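Side-chain contact in proton-dependent oligopeptide transporter family protein (Xanthomonas campestris, PDB 6EI3), which probably couples proton movement to the transport of small peptides across the membrane: residues H135-K138 with V139-A143. Sequence-based numbering, arbitrary orientation.
Sequences HRAK and VVFDA
With CG anti to the backbone N (chi1 -178°) and two bends further out, at chi2 and chi4, the side chain of K138 curls forward along the helix to meet D142 one turn on. The carboxylate of D142 turns back to it because its CG lies beside its own backbone N (chi1 -72°). The two side chains cross obliquely, and NZ of K138 reaches OD1 of D142 at 3.1 Å in an i to i+4 salt bridge whose hydrogen bond is weak. On the backbone, D142 N donates to K138 O over 2.9 Å. One residue earlier, F141 N bonds to A137 O, also at 2.9 Å. The F141 ring turns back toward A137, CD2 coming 3.4 Å from A137 O, obliquely to the ring, with K138 N at the ring edge. A122, M125 and V126 of helix 121-127 pack against the F141 side chain, and the ring of Y512, in the C-terminal tag remnant, also meets it. V139 N makes a weak bond, 3.4 Å, to R136 O, a residue in 3-10 geometry. D142 OD1 also lies 3.4 Å from K138 O, an acceptor like itself, and the lysine charge would probably offset part of the repulsion between these two oxygens.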
ATOM      1  N   HIS A 135     -20.239  10.091  14.720  1.00 55.30           N
ATOM      2  CA  HIS A 135     -20.014   8.757  15.295  1.00 54.86           C
ATOM      3  C   HIS A 135     -20.756   7.647  14.534  1.00 55.55           C
ATOM      4  O   HIS A 135     -20.290   6.513  14.520  1.00 54.30           O
ATOM      5  CB  HIS A 135     -20.369   8.725  16.799  1.00 57.24           C
ATOM      6  CG  HIS A 135     -21.824   8.905  17.085  1.00 62.43           C
ATOM      7  ND1 HIS A 135     -22.381  10.165  17.235  1.00 65.94           N
ATOM      8  CD2 HIS A 135     -22.796   7.976  17.235  1.00 65.21           C
ATOM      9  CE1 HIS A 135     -23.670   9.965  17.468  1.00 66.57           C
ATOM     10  NE2 HIS A 135     -23.968   8.664  17.476  1.00 66.63           N
ATOM     11  N   ARG A 136     -21.895   7.983  13.895  1.00 50.66           N
ATOM     12  CA  ARG A 136     -22.734   7.068  13.115  1.00 49.90           C
ATOM     13  C   ARG A 136     -22.036   6.576  11.825  1.00 49.24           C
ATOM     14  O   ARG A 136     -22.437   5.554  11.268  1.00 47.47           O
ATOM     15  CB  ARG A 136     -24.088   7.731  12.813  1.00 56.00           C
ATOM     16  CG  ARG A 136     -25.226   6.754  12.566  1.00 78.23           C
ATOM     17  CD  ARG A 136     -26.548   7.268  13.106  1.00 96.90           C
ATOM     18  NE  ARG A 136     -26.642   7.132  14.562  1.00116.78           N
ATOM     19  CZ  ARG A 136     -27.063   6.039  15.193  1.00138.73           C
ATOM     20  NH1 ARG A 136     -27.424   4.961  14.504  1.00130.33           N
ATOM     21  NH2 ARG A 136     -27.118   6.011  16.519  1.00127.49           N
ATOM     22  N   ALA A 137     -20.961   7.267  11.392  1.00 43.78           N
ATOM     23  CA  ALA A 137     -20.166   6.862  10.228  1.00 41.77           C
ATOM     24  C   ALA A 137     -19.431   5.539  10.487  1.00 44.63           C
ATOM     25  O   ALA A 137     -19.078   4.863   9.528  1.00 43.29           O
ATOM     26  CB  ALA A 137     -19.184   7.954   9.838  1.00 41.72           C
ATOM     27  N   LYS A 138     -19.248   5.156  11.777  1.00 41.90           N
ATOM     28  CA  LYS A 138     -18.609   3.908  12.242  1.00 41.00           C
ATOM     29  C   LYS A 138     -19.274   2.676  11.601  1.00 41.37           C
ATOM     30  O   LYS A 138     -18.576   1.755  11.192  1.00 40.28           O
ATOM     31  CB  LYS A 138     -18.695   3.812  13.792  1.00 44.75           C
ATOM     32  CG  LYS A 138     -18.028   2.587  14.429  1.00 64.85           C
ATOM     33  CD  LYS A 138     -16.540   2.808  14.736  1.00 79.96           C
ATOM     34  CE  LYS A 138     -15.841   1.559  15.231  1.00 91.68           C
ATOM     35  NZ  LYS A 138     -15.611   0.570  14.140  1.00 99.11           N
ATOM     36  N   VAL A 139     -20.615   2.677  11.525  1.00 37.23           N
ATOM     37  CA  VAL A 139     -21.462   1.632  10.929  1.00 36.86           C
ATOM     38  C   VAL A 139     -21.120   1.486   9.425  1.00 37.96           C
ATOM     39  O   VAL A 139     -21.056   0.367   8.905  1.00 37.39           O
ATOM     40  CB  VAL A 139     -22.963   1.978  11.159  1.00 42.64           C
ATOM     41  CG1 VAL A 139     -23.889   1.087  10.328  1.00 43.01           C
ATOM     42  CG2 VAL A 139     -23.325   1.909  12.647  1.00 43.35           C
ATOM     43  N   VAL A 140     -20.913   2.612   8.736  1.00 34.22           N
ATOM     44  CA  VAL A 140     -20.551   2.595   7.309  1.00 32.95           C
ATOM     45  C   VAL A 140     -19.097   2.110   7.141  1.00 36.48           C
ATOM     46  O   VAL A 140     -18.826   1.349   6.208  1.00 35.22           O
ATOM     47  CB  VAL A 140     -20.862   3.925   6.565  1.00 36.09           C
ATOM     48  CG1 VAL A 140     -20.573   3.804   5.056  1.00 34.78           C
ATOM     49  CG2 VAL A 140     -22.317   4.347   6.799  1.00 36.62           C
ATOM     50  N   PHE A 141     -18.185   2.487   8.072  1.00 33.88           N
ATOM     51  CA  PHE A 141     -16.789   2.019   8.023  1.00 33.92           C
ATOM     52  C   PHE A 141     -16.753   0.492   8.227  1.00 37.28           C
ATOM     53  O   PHE A 141     -16.000  -0.197   7.535  1.00 36.19           O
ATOM     54  CB  PHE A 141     -15.909   2.741   9.050  1.00 35.92           C
ATOM     55  CG  PHE A 141     -15.358   4.066   8.590  1.00 37.28           C
ATOM     56  CD1 PHE A 141     -14.416   4.131   7.567  1.00 39.91           C
ATOM     57  CD2 PHE A 141     -15.731   5.245   9.218  1.00 39.34           C
ATOM     58  CE1 PHE A 141     -13.878   5.357   7.165  1.00 40.74           C
ATOM     59  CE2 PHE A 141     -15.189   6.470   8.817  1.00 41.90           C
ATOM     60  CZ  PHE A 141     -14.277   6.520   7.787  1.00 39.10           C
ATOM     61  N   ASP A 142     -17.627  -0.027   9.114  1.00 33.98           N
ATOM     62  CA  ASP A 142     -17.808  -1.467   9.348  1.00 35.03           C
ATOM     63  C   ASP A 142     -18.297  -2.167   8.062  1.00 37.78           C
ATOM     64  O   ASP A 142     -17.761  -3.211   7.710  1.00 36.65           O
ATOM     65  CB  ASP A 142     -18.775  -1.731  10.518  1.00 38.29           C
ATOM     66  CG  ASP A 142     -18.215  -1.409  11.894  1.00 51.41           C
ATOM     67  OD1 ASP A 142     -16.995  -1.143  11.998  1.00 52.01           O
ATOM     68  OD2 ASP A 142     -18.999  -1.416  12.868  1.00 62.20           O
ATOM     69  N   ALA A 143     -19.257  -1.559   7.333  1.00 34.67           N
ATOM     70  CA  ALA A 143     -19.742  -2.096   6.046  1.00 33.23           C
ATOM     71  C   ALA A 143     -18.602  -2.097   4.997  1.00 36.37           C
ATOM     72  O   ALA A 143     -18.450  -3.093   4.292  1.00 36.49           O
ATOM     73  CB  ALA A 143     -20.926  -1.288   5.544  1.00 34.05           C
TER